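Local coordinates for protein geranyltranstransferase (Campylobacter jejuni, PDB 3NPK) that probably catalyses the condensation of geranyl diphosphate with isopentenyl diphosphate to give farnesyl diphosphate, a step of isoprenoid biosynthesis, at residues D64-A68 against V120-L126; I78-P83 against P95-K99; K206-I210 against L256-C260; Q212-I217 against N238-N242. One frame throughout, in Å; residues are numbered along the deposited sequence.

Contact 1 of 4, residues D64-A68 against V120-L126; sequences DVALA and VLSHAHL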
loop_
_atom_site.group_PDB
_atom_site.type_symbol
_atom_site.label_atom_id
_atom_site.label_comp_id
_atom_site.label_asym_id
_atom_site.label_seq_id
_atom_site.Cartn_x
_atom_site.Cartn_y
_atom_site.Cartn_z
ATOM N N ASP A 64 -3.246 -5.642 -16.240
ATOM C CA ASP A 64 -2.513 -4.890 -15.212
ATOM C C ASP A 64 -3.378 -4.695 -13.966
ATOM O O ASP A 64 -2.863 -4.622 -12.855
ATOM C CB ASP A 64 -2.085 -3.508 -15.710
ATOM C CG ASP A 64 -0.896 -3.550 -16.645
ATOM O OD1 ASP A 64 -0.158 -4.564 -16.659
ATOM O OD2 ASP A 64 -0.691 -2.537 -17.361
ATOM N N VAL A 65 -4.693 -4.595 -14.145
ATOM C CA VAL A 65 -5.577 -4.389 -12.999
ATOM C C VAL A 65 -5.694 -5.705 -12.233
ATOM O O VAL A 65 -5.657 -5.722 -10.996
ATOM C CB VAL A 65 -6.975 -3.859 -13.447
ATOM C CG1 VAL A 65 -7.821 -3.498 -12.236
ATOM C CG2 VAL A 65 -6.808 -2.646 -14.356
ATOM N N ALA A 66 -5.812 -6.812 -12.963
ATOM C CA ALA A 66 -5.768 -8.136 -12.348
ATOM C C ALA A 66 -4.454 -8.332 -11.593
ATOM O O ALA A 66 -4.432 -8.920 -10.498
ATOM C CB ALA A 66 -5.936 -9.227 -13.412
ATOM N N LEU A 67 -3.355 -7.856 -12.179
ATOM C CA LEU A 67 -2.046 -7.963 -11.543
ATOM C C LEU A 67 -2.019 -7.226 -10.200
ATOM O O LEU A 67 -1.526 -7.760 -9.196
ATOM C CB LEU A 67 -0.964 -7.411 -12.465
ATOM C CG LEU A 67 0.474 -7.734 -12.050
ATOM C CD1 LEU A 67 0.659 -9.245 -12.033
ATOM C CD2 LEU A 67 1.430 -7.085 -13.035
ATOM N N ALA A 68 -2.567 -6.015 -10.173
ATOM C CA ALA A 68 -2.641 -5.243 -8.934
ATOM C C ALA A 68 -3.391 -6.016 -7.837
ATOM O O ALA A 68 -2.958 -6.031 -6.671
ATOM C CB ALA A 68 -3.313 -3.906 -9.192
ATOM N N VAL A 120 1.251 -0.169 -10.343
ATOM C CA VAL A 120 0.809 -0.912 -11.521
ATOM C C VAL A 120 -0.559 -0.422 -11.984
ATOM O O VAL A 120 -0.788 -0.204 -13.180
ATOM C CB VAL A 120 0.788 -2.434 -11.251
ATOM C CG1 VAL A 120 -0.006 -3.169 -12.339
ATOM C CG2 VAL A 120 2.212 -2.953 -11.149
ATOM N N LEU A 121 -1.477 -0.218 -11.043
ATOM C CA LEU A 121 -2.813 0.235 -11.431
ATOM C C LEU A 121 -2.727 1.611 -12.095
ATOM O O LEU A 121 -3.381 1.869 -13.127
ATOM C CB LEU A 121 -3.705 0.317 -10.197
ATOM C CG LEU A 121 -5.028 -0.410 -10.264
ATOM C CD1 LEU A 121 -5.825 -0.214 -8.954
ATOM C CD2 LEU A 121 -5.762 0.028 -11.501
ATOM N N SER A 122 -1.914 2.496 -11.528
ATOM C CA SER A 122 -1.840 3.861 -12.033
ATOM C C SER A 122 -1.230 3.937 -13.435
ATOM O O SER A 122 -1.465 4.909 -14.157
ATOM C CB SER A 122 -1.097 4.767 -11.052
ATOM O OG SER A 122 0.295 4.492 -11.007
ATOM N N HIS A 123 -0.445 2.921 -13.791
ATOM C CA HIS A 123 0.175 2.832 -15.115
ATOM C C HIS A 123 -0.600 2.012 -16.159
ATOM O O HIS A 123 -0.158 1.883 -17.311
ATOM C CB HIS A 123 1.611 2.318 -14.983
ATOM C CG HIS A 123 2.591 3.390 -14.633
ATOM N ND1 HIS A 123 2.984 3.665 -13.334
ATOM C CD2 HIS A 123 3.268 4.261 -15.420
ATOM C CE1 HIS A 123 3.867 4.653 -13.347
ATOM N NE2 HIS A 123 4.043 5.040 -14.595
ATOM N N ALA A 124 -1.780 1.510 -15.791
ATOM C CA ALA A 124 -2.576 0.741 -16.738
ATOM C C ALA A 124 -2.966 1.599 -17.944
ATOM O O ALA A 124 -3.120 2.831 -17.840
ATOM C CB ALA A 124 -3.821 0.190 -16.073
ATOM N N HIS A 125 -3.140 0.951 -19.086
ATOM C CA HIS A 125 -3.537 1.658 -20.293
ATOM C C HIS A 125 -5.061 1.799 -20.356
ATOM O O HIS A 125 -5.727 1.142 -21.176
ATOM C CB HIS A 125 -2.998 0.964 -21.544
ATOM C CG HIS A 125 -3.110 1.801 -22.779
ATOM N ND1 HIS A 125 -2.013 2.288 -23.459
ATOM C CD2 HIS A 125 -4.196 2.267 -23.437
ATOM C CE1 HIS A 125 -2.421 2.998 -24.496
ATOM N NE2 HIS A 125 -3.742 3.004 -24.503
ATOM N N LEU A 126 -5.589 2.624 -19.452
ATOM C CA LEU A 126 -7.013 2.916 -19.320
ATOM C C LEU A 126 -7.136 4.401 -19.018
ATOM O O LEU A 126 -6.192 5.018 -18.521
ATOM C CB LEU A 126 -7.609 2.120 -18.147
ATOM C CG LEU A 126 -7.583 0.603 -18.285
ATOM C CD1 LEU A 126 -7.869 -0.058 -16.905
ATOM C CD2 LEU A 126 -8.616 0.145 -19.328
HETATM O O HOH W 1 -2.862 -1.849 -18.991
HETATM O O HOH W 2 0.676 -0.925 -15.390
#
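With chi1 of 165°, Val120 turns CG1 away from its own backbone N and in towards helix 59-80, where it rests 3.2 Å from Asp64 O. The same oxygen accepts the helical bond from Ala68 N, so the methyl sits beside a carbonyl that is already engaged. CG1 also touches CB of Asp64, where a chi1 of -76° sets the carboxylate beside its backbone N, with OD2 near Ala124 CA. No direct hydrogen bond joins the two segments; water does the bridging. One water donates to Asp64 OD2 at 2.8 Å and accepts from His125 N, while a second gives Val120 O a bond of 2.7 Å and Asp64 OD2 a weak one. Asp64 OD1 is held separately by His12, so both carboxylate oxygens have partners and the rotation of the group is restrained. Two neighbouring helices of the all-alpha isoprenoid synthase bundle meet in this way, near the point where 103-122 gives way to a loop. Val65 CG2 lies 3.8 Å from Leu126 CD1, the two side chains crossing at about a right angle, and 4.0 Å from Leu121 CD2, which it meets at a slant. Leu134 of helix 128-142 and Met185 of helix 164-189 pack on both Val65 and Leu121. One turn further along helix 59-80, Ala68 CB sits 4.0 Å from Leu121 CG.

Contact 2 of 4, residues I78-P83 against P95-K99; sequences IHDDLP and PTLHK
A water held from both segments bridges Ile78 and His98: it donates to Ile78 O at 2.8 Å and lies in the plane of the imidazole, at its edge, 3.0 Å from His98 ND1. The ring reaches this place through a chi1 of 60°, which sets CG between the backbone N and the carbonyl carbon. It is then clasped on two faces. Over the centre of one comes Pro83, with CD 3.7 Å from the ring centroid in a CH-pi contact; on the opposite face Thr96 OG1 sits nearer the rim, while bonding to Ala88 O. His98 CE1 also approaches Asp81 O to 3.1 Å, obliquely to the ring.

Alongside, the methyl CG2 of Thr96 packs 3.6 Å from Asp81 OD2, and Asp81 OD1 forms a salt bridge with Arg91, so the carboxylate is steadied from outside the contact. Where the apolar side chains meet, Ile78 CD1 and Leu97 CD1 touch at 3.7 Å. Asp80 and Asp81 open the DDLPAMD sequence, the first aspartate-rich motif of the prenyl synthases, which in this family typically holds magnesium ions bound to the allylic diphosphate.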
loop_
_atom_site.group_PDB
_atom_site.type_symbol
_atom_site.label_atom_id
_atom_site.label_comp_id
_atom_site.label_asym_id
_atom_site.label_seq_id
_atom_site.Cartn_x
_atom_site.Cartn_y
_atom_site.Cartn_z
ATOM N N ILE A 78 1.804 -12.970 2.670
ATOM C CA ILE A 78 3.150 -12.883 3.221
ATOM C C ILE A 78 3.100 -12.297 4.633
ATOM O O ILE A 78 3.711 -12.841 5.574
ATOM C CB ILE A 78 4.072 -12.043 2.306
ATOM C CG1 ILE A 78 4.322 -12.773 0.980
ATOM C CG2 ILE A 78 5.397 -11.710 3.011
ATOM C CD1 ILE A 78 4.917 -11.891 -0.136
ATOM N N HIS A 79 2.345 -11.206 4.814
ATOM C CA HIS A 79 2.219 -10.655 6.168
ATOM C C HIS A 79 1.458 -11.579 7.115
ATOM O O HIS A 79 1.865 -11.749 8.270
ATOM C CB HIS A 79 1.641 -9.238 6.164
ATOM C CG HIS A 79 2.637 -8.197 5.751
ATOM N ND1 HIS A 79 2.396 -6.842 5.869
ATOM C CD2 HIS A 79 3.900 -8.312 5.260
ATOM C CE1 HIS A 79 3.456 -6.171 5.445
ATOM N NE2 HIS A 79 4.380 -7.041 5.067
ATOM N N ASP A 80 0.371 -12.190 6.638
ATOM C CA ASP A 80 -0.422 -13.064 7.505
ATOM C C ASP A 80 0.389 -14.280 7.970
ATOM O O ASP A 80 0.162 -14.794 9.068
ATOM C CB ASP A 80 -1.670 -13.546 6.788
ATOM C CG ASP A 80 -2.673 -12.428 6.521
ATOM O OD1 ASP A 80 -2.437 -11.258 6.920
ATOM O OD2 ASP A 80 -3.697 -12.730 5.886
ATOM N N ASP A 81 1.356 -14.705 7.152
ATOM C CA ASP A 81 2.169 -15.882 7.475
ATOM C C ASP A 81 3.271 -15.584 8.503
ATOM O O ASP A 81 3.887 -16.518 9.032
ATOM C CB ASP A 81 2.803 -16.467 6.198
ATOM C CG ASP A 81 1.805 -17.233 5.346
ATOM O OD1 ASP A 81 0.722 -17.577 5.866
ATOM O OD2 ASP A 81 2.099 -17.487 4.152
ATOM N N LEU A 82 3.503 -14.303 8.805
ATOM C CA LEU A 82 4.585 -13.907 9.719
ATOM C C LEU A 82 4.435 -14.553 11.092
ATOM O O LEU A 82 3.329 -14.853 11.531
ATOM C CB LEU A 82 4.625 -12.392 9.896
ATOM C CG LEU A 82 5.192 -11.593 8.721
ATOM C CD1 LEU A 82 4.913 -10.105 8.935
ATOM C CD2 LEU A 82 6.690 -11.848 8.555
ATOM N N PRO A 83 5.559 -14.764 11.786
ATOM C CA PRO A 83 5.481 -15.352 13.128
ATOM C C PRO A 83 4.510 -14.630 14.063
ATOM O O PRO A 83 3.878 -15.299 14.885
ATOM C CB PRO A 83 6.914 -15.227 13.645
ATOM C CG PRO A 83 7.731 -15.375 12.378
ATOM C CD PRO A 83 6.944 -14.639 11.314
ATOM N N PRO A 95 8.711 -22.875 1.233
ATOM C CA PRO A 95 8.844 -22.188 2.524
ATOM C C PRO A 95 8.390 -20.740 2.428
ATOM O O PRO A 95 8.491 -20.110 1.382
ATOM C CB PRO A 95 10.348 -22.253 2.811
ATOM C CG PRO A 95 10.809 -23.475 2.069
ATOM C CD PRO A 95 9.977 -23.491 0.799
ATOM N N THR A 96 7.867 -20.220 3.523
ATOM C CA THR A 96 7.506 -18.812 3.577
ATOM C C THR A 96 8.740 -17.910 3.501
ATOM O O THR A 96 9.871 -18.360 3.763
ATOM C CB THR A 96 6.714 -18.529 4.848
ATOM O OG1 THR A 96 7.354 -19.215 5.935
ATOM C CG2 THR A 96 5.291 -19.043 4.689
ATOM N N LEU A 97 8.542 -16.645 3.127
ATOM C CA LEU A 97 9.682 -15.739 2.944
ATOM C C LEU A 97 10.500 -15.540 4.207
ATOM O O LEU A 97 11.709 -15.333 4.140
ATOM C CB LEU A 97 9.242 -14.366 2.431
ATOM C CG LEU A 97 8.812 -14.302 0.969
ATOM C CD1 LEU A 97 8.441 -12.860 0.630
ATOM C CD2 LEU A 97 9.878 -14.856 0.040
ATOM N N HIS A 98 9.852 -15.566 5.366
ATOM C CA HIS A 98 10.623 -15.321 6.576
ATOM C C HIS A 98 11.471 -16.538 6.944
ATOM O O HIS A 98 12.420 -16.408 7.707
ATOM C CB HIS A 98 9.732 -14.875 7.739
ATOM C CG HIS A 98 8.691 -15.871 8.112
ATOM N ND1 HIS A 98 7.466 -15.937 7.483
ATOM C CD2 HIS A 98 8.696 -16.861 9.033
ATOM C CE1 HIS A 98 6.755 -16.915 8.016
ATOM N NE2 HIS A 98 7.482 -17.493 8.956
ATOM N N LYS A 99 11.133 -17.704 6.397
ATOM C CA LYS A 99 11.966 -18.897 6.584
ATOM C C LYS A 99 13.094 -18.967 5.555
ATOM O O LYS A 99 14.230 -19.300 5.897
ATOM C CB LYS A 99 11.109 -20.158 6.496
ATOM C CG LYS A 99 9.950 -20.211 7.503
ATOM C CD LYS A 99 10.445 -20.317 8.928
ATOM C CE LYS A 99 11.259 -21.590 9.112
ATOM N NZ LYS A 99 11.616 -21.840 10.539
HETATM O O HOH W 3 6.103 -14.335 5.401
#

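Contact 3 of 4, residues K206-I210 against L256-C260; sequences KLGLI and LLNEC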
loop_
_atom_site.group_PDB
_atom_site.type_symbol
_atom_site.label_atom_id
_atom_site.label_comp_id
_atom_site.label_asym_id
_atom_site.label_seq_id
_atom_site.Cartn_x
_atom_site.Cartn_y
_atom_site.Cartn_z
ATOM N N LYS A 206 -21.379 -12.254 -1.173
ATOM C CA LYS A 206 -22.050 -13.515 -0.861
ATOM C C LYS A 206 -21.129 -14.707 -1.129
ATOM O O LYS A 206 -21.054 -15.637 -0.334
ATOM C CB LYS A 206 -23.356 -13.647 -1.647
ATOM C CG LYS A 206 -24.257 -14.749 -1.129
ATOM C CD LYS A 206 -25.617 -14.710 -1.789
ATOM C CE LYS A 206 -26.417 -13.532 -1.299
ATOM N NZ LYS A 206 -27.773 -13.540 -1.905
ATOM N N LEU A 207 -20.411 -14.668 -2.243
ATOM C CA LEU A 207 -19.487 -15.750 -2.572
ATOM C C LEU A 207 -18.427 -15.872 -1.491
ATOM O O LEU A 207 -18.090 -16.977 -1.064
ATOM C CB LEU A 207 -18.816 -15.480 -3.917
ATOM C CG LEU A 207 -19.744 -15.599 -5.124
ATOM C CD1 LEU A 207 -18.952 -15.341 -6.375
ATOM C CD2 LEU A 207 -20.391 -16.974 -5.151
ATOM N N GLY A 208 -17.896 -14.730 -1.054
ATOM C CA GLY A 208 -16.884 -14.734 -0.016
ATOM C C GLY A 208 -17.371 -15.424 1.247
ATOM O O GLY A 208 -16.655 -16.236 1.845
ATOM N N LEU A 209 -18.589 -15.091 1.663
ATOM C CA LEU A 209 -19.200 -15.692 2.849
ATOM C C LEU A 209 -19.422 -17.188 2.656
ATOM O O LEU A 209 -19.129 -17.993 3.543
ATOM C CB LEU A 209 -20.531 -15.003 3.129
ATOM C CG LEU A 209 -21.432 -15.543 4.233
ATOM C CD1 LEU A 209 -20.711 -15.479 5.559
ATOM C CD2 LEU A 209 -22.706 -14.717 4.254
ATOM N N ILE A 210 -19.957 -17.559 1.497
ATOM C CA ILE A 210 -20.183 -18.966 1.185
ATOM C C ILE A 210 -18.884 -19.750 1.315
ATOM O O ILE A 210 -18.856 -20.839 1.893
ATOM C CB ILE A 210 -20.737 -19.138 -0.243
ATOM C CG1 ILE A 210 -22.199 -18.693 -0.300
ATOM C CG2 ILE A 210 -20.620 -20.603 -0.694
ATOM C CD1 ILE A 210 -22.717 -18.521 -1.707
ATOM N N LEU A 256 -27.601 -19.832 0.752
ATOM C CA LEU A 256 -26.804 -18.786 0.125
ATOM C C LEU A 256 -26.440 -19.135 -1.312
ATOM O O LEU A 256 -26.513 -18.278 -2.184
ATOM C CB LEU A 256 -25.543 -18.505 0.940
ATOM C CG LEU A 256 -25.816 -17.765 2.246
ATOM C CD1 LEU A 256 -24.566 -17.720 3.107
ATOM C CD2 LEU A 256 -26.359 -16.358 1.989
ATOM N N LEU A 257 -26.056 -20.387 -1.551
ATOM C CA LEU A 257 -25.783 -20.860 -2.912
ATOM C C LEU A 257 -27.003 -20.754 -3.828
ATOM O O LEU A 257 -26.875 -20.370 -4.991
ATOM C CB LEU A 257 -25.245 -22.298 -2.904
ATOM C CG LEU A 257 -23.738 -22.413 -2.653
ATOM C CD1 LEU A 257 -23.323 -23.859 -2.347
ATOM C CD2 LEU A 257 -22.945 -21.844 -3.842
ATOM N N ASN A 258 -28.186 -21.090 -3.317
ATOM C CA ASN A 258 -29.402 -20.938 -4.117
ATOM C C ASN A 258 -29.672 -19.474 -4.460
ATOM O O ASN A 258 -30.099 -19.155 -5.570
ATOM C CB ASN A 258 -30.623 -21.556 -3.424
ATOM C CG ASN A 258 -31.888 -21.428 -4.261
ATOM O OD1 ASN A 258 -32.745 -20.589 -3.983
ATOM N ND2 ASN A 258 -31.994 -22.242 -5.310
ATOM N N GLU A 259 -29.421 -18.581 -3.508
ATOM C CA GLU A 259 -29.543 -17.161 -3.787
ATOM C C GLU A 259 -28.540 -16.748 -4.860
ATOM O O GLU A 259 -28.869 -16.004 -5.785
ATOM C CB GLU A 259 -29.332 -16.349 -2.514
ATOM C CG GLU A 259 -30.464 -16.517 -1.515
ATOM C CD GLU A 259 -30.209 -15.805 -0.208
ATOM O OE1 GLU A 259 -29.170 -15.122 -0.084
ATOM O OE2 GLU A 259 -31.059 -15.934 0.699
ATOM N N CYS A 260 -27.312 -17.237 -4.742
ATOM C CA CYS A 260 -26.305 -16.918 -5.747
ATOM C C CYS A 260 -26.718 -17.423 -7.127
ATOM O O CYS A 260 -26.472 -16.747 -8.124
ATOM C CB CYS A 260 -24.918 -17.445 -5.353
ATOM S SG CYS A 260 -24.086 -16.466 -4.069
#
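Ile210 and Leu256 slide past each other in opposite directions, with Ile210 CG1 set 3.6 Å from Leu256 CB. They belong to helices 194-220 and 246-265, which run antiparallel here: the axes of the short segments 206-210 and 256-260 come within 10.1 Å at an angle of 152°. The far end of the isoleucine, CD1, reaches on to Leu257, whose side chain it crosses at a slant, 4.0 Å from CD2. Leu209 instead meets Leu256 at about a right angle, through CD2 against CD1 at 3.7 Å. Thus Leu256 uses its CB for one partner and a terminal methyl for another.

Lys206 stretches across the opposing helix. Its chain is extended as far as CD and then bends (chi3 -72°), which directs NZ to Glu259 OE1 in a salt bridge of 2.8 Å. The two side chains stand roughly perpendicular, and the ammonium meets OE1 on its anti side, 26° out of the carboxylate plane. Asp263 adds only a long, weak ion pair to NZ. The aliphatic part of the lysine does its own packing, CG lying 4.1 Å from Leu256 CD2. Its CD is also modelled close to Cys260 SG, but the cysteine has two conformers and that approach is doubtful. The salt bridge thus joins Lys206 and Glu259 beside the packing of Ile210, Leu209 and Leu256, in an antiparallel helix pairing of the kind from which the all-alpha isoprenoid synthase fold is built.

Contact 4 of 4, residues Q212-I217 against N238-N242; sequences QINDDI and NSFVN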
loop_
_atom_site.group_PDB
_atom_site.type_symbol
_atom_site.label_atom_id
_atom_site.label_comp_id
_atom_site.label_asym_id
_atom_site.label_seq_id
_atom_site.Cartn_x
_atom_site.Cartn_y
_atom_site.Cartn_z
ATOM N N GLN A 212 -16.252 -19.205 3.129
ATOM C CA GLN A 212 -15.816 -19.359 4.514
ATOM C C GLN A 212 -16.689 -20.334 5.299
ATOM O O GLN A 212 -16.182 -21.123 6.110
ATOM C CB GLN A 212 -15.752 -17.997 5.207
ATOM C CG GLN A 212 -14.644 -17.113 4.671
ATOM C CD GLN A 212 -13.297 -17.797 4.730
ATOM O OE1 GLN A 212 -12.934 -18.380 5.750
ATOM N NE2 GLN A 212 -12.546 -17.731 3.634
ATOM N N ILE A 213 -17.997 -20.288 5.074
ATOM C CA ILE A 213 -18.889 -21.248 5.721
ATOM C C ILE A 213 -18.526 -22.643 5.260
ATOM O O ILE A 213 -18.437 -23.565 6.069
ATOM C CB ILE A 213 -20.371 -20.991 5.391
ATOM C CG1 ILE A 213 -20.790 -19.601 5.865
ATOM C CG2 ILE A 213 -21.250 -22.075 6.033
ATOM C CD1 ILE A 213 -22.183 -19.203 5.404
ATOM N N ASN A 214 -18.296 -22.790 3.959
ATOM C CA ASN A 214 -17.886 -24.070 3.381
ATOM C C ASN A 214 -16.620 -24.610 4.039
ATOM O O ASN A 214 -16.522 -25.805 4.318
ATOM C CB ASN A 214 -17.677 -23.939 1.864
ATOM C CG ASN A 214 -17.242 -25.245 1.218
ATOM O OD1 ASN A 214 -17.979 -26.232 1.229
ATOM N ND2 ASN A 214 -16.038 -25.256 0.649
ATOM N N ASP A 215 -15.648 -23.731 4.276
ATOM C CA ASP A 215 -14.420 -24.137 4.961
ATOM C C ASP A 215 -14.683 -24.647 6.375
ATOM O O ASP A 215 -14.122 -25.666 6.787
ATOM C CB ASP A 215 -13.408 -22.993 4.993
ATOM C CG ASP A 215 -12.805 -22.717 3.634
ATOM O OD1 ASP A 215 -13.005 -23.536 2.710
ATOM O OD2 ASP A 215 -12.129 -21.679 3.483
ATOM N N ASP A 216 -15.535 -23.949 7.120
ATOM C CA ASP A 216 -15.858 -24.379 8.480
ATOM C C ASP A 216 -16.555 -25.740 8.469
ATOM O O ASP A 216 -16.364 -26.555 9.371
ATOM C CB ASP A 216 -16.730 -23.348 9.197
ATOM C CG ASP A 216 -15.954 -22.108 9.614
ATOM O OD1 ASP A 216 -14.726 -22.051 9.369
ATOM O OD2 ASP A 216 -16.578 -21.192 10.196
ATOM N N ILE A 217 -17.360 -25.990 7.443
ATOM C CA ILE A 217 -18.053 -27.268 7.340
ATOM C C ILE A 217 -17.042 -28.362 7.029
ATOM O O ILE A 217 -17.054 -29.434 7.643
ATOM C CB ILE A 217 -19.146 -27.239 6.258
ATOM C CG1 ILE A 217 -20.316 -26.376 6.716
ATOM C CG2 ILE A 217 -19.645 -28.657 5.948
ATOM C CD1 ILE A 217 -21.189 -25.882 5.578
ATOM N N ASN A 238 -13.596 -19.973 16.829
ATOM C CA ASN A 238 -14.850 -19.444 16.294
ATOM C C ASN A 238 -15.166 -20.012 14.923
ATOM O O ASN A 238 -14.410 -19.818 13.977
ATOM C CB ASN A 238 -14.789 -17.920 16.183
ATOM C CG ASN A 238 -14.587 -17.244 17.529
ATOM O OD1 ASN A 238 -15.461 -17.293 18.397
ATOM N ND2 ASN A 238 -13.433 -16.610 17.703
ATOM N N SER A 239 -16.287 -20.704 14.799
ATOM C CA SER A 239 -16.669 -21.209 13.485
ATOM C C SER A 239 -18.177 -21.184 13.299
ATOM O O SER A 239 -18.938 -21.182 14.270
ATOM C CB SER A 239 -16.105 -22.618 13.249
ATOM O OG SER A 239 -17.076 -23.623 13.488
ATOM N N PHE A 240 -18.603 -21.156 12.040
ATOM C CA PHE A 240 -20.025 -21.121 11.732
ATOM C C PHE A 240 -20.701 -22.415 12.191
ATOM O O PHE A 240 -21.890 -22.426 12.533
ATOM C CB PHE A 240 -20.237 -20.917 10.228
ATOM C CG PHE A 240 -19.971 -19.507 9.754
ATOM C CD1 PHE A 240 -20.910 -18.508 9.949
ATOM C CD2 PHE A 240 -18.785 -19.189 9.102
ATOM C CE1 PHE A 240 -20.673 -17.215 9.502
ATOM C CE2 PHE A 240 -18.544 -17.903 8.646
ATOM C CZ PHE A 240 -19.489 -16.914 8.844
ATOM N N VAL A 241 -19.944 -23.506 12.178
ATOM C CA VAL A 241 -20.467 -24.799 12.608
ATOM C C VAL A 241 -20.688 -24.830 14.122
ATOM O O VAL A 241 -21.703 -25.336 14.603
ATOM C CB VAL A 241 -19.539 -25.956 12.187
ATOM C CG1 VAL A 241 -20.060 -27.279 12.733
ATOM C CG2 VAL A 241 -19.417 -26.010 10.665
ATOM N N ASN A 242 -19.742 -24.273 14.870
ATOM C CA ASN A 242 -19.873 -24.202 16.323
ATOM C C ASN A 242 -21.071 -23.367 16.753
ATOM O O ASN A 242 -21.788 -23.726 17.688
ATOM C CB ASN A 242 -18.601 -23.642 16.953
ATOM C CG ASN A 242 -17.452 -24.624 16.907
ATOM O OD1 ASN A 242 -17.657 -25.839 16.996
ATOM N ND2 ASN A 242 -16.231 -24.108 16.774
#
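Ile213 lays its CG1 over the centre of the Phe240 ring, 3.9 Å from the centroid, in a CH-pi contact with the two side chains crossing at about a right angle. The isoleucine stands just ahead of the DDIID sequence, the second aspartate-rich motif of the prenyl synthases, whose Asp216 makes the polar link to helix 240-244. A chi1 of -74° keeps the Asp216 carboxylate beside its backbone N, and from there OD2 takes the amide hydrogen of Phe240 N in a short, nearly straight bond of 2.7 Å and 171°. The donor meets OD2 on its anti side, tilted out of the carboxylate plane. OD2 also lies 3.2 Å from Phe240 CD2, the carboxylate and ring planes being 40° apart, so the phenyl is bracketed by an aliphatic carbon over its face and an oxygen reaching it obliquely.

Phe240 N belongs to the first turn of its helix, and the amides that follow are served by Ser239, the N-cap: its OG accepts from Asn242 N at 3.1 Å and, weakly, from Val241 N. Asp216 thus complements the cap from a separate helix. Leu164 and Glu168 of helix 164-189 also pack on Phe240. One residue later Val241 CG2 lies 4.1 Å from Ile217 CG1 and 3.4 Å from the backbone oxygen Asp216 O.

Following the chain from the N terminus, helix 59-80 is the first to take part, and it serves two contacts. Contact 1 closes the long loop from 64-68 to 120-126, and within that span contact 2 closes a short one, tying the end of helix 59-80 to helix 97-100, the small two-stranded hairpin lying in the connection between them. Later, helix 194-220 opens the second pair. Contact 4 closes the inner loop, which includes the unmodelled residues 222-237, and contact 3 the outer one, bringing helix 246-265 back against 206-210. The two nested pairs follow in series. Contacts 3 and 4 touch directly, Leu256 packing on Ile213 and Leu209 on Phe240, whereas contacts 1 and 3 lie on opposite sides of the chain's centre.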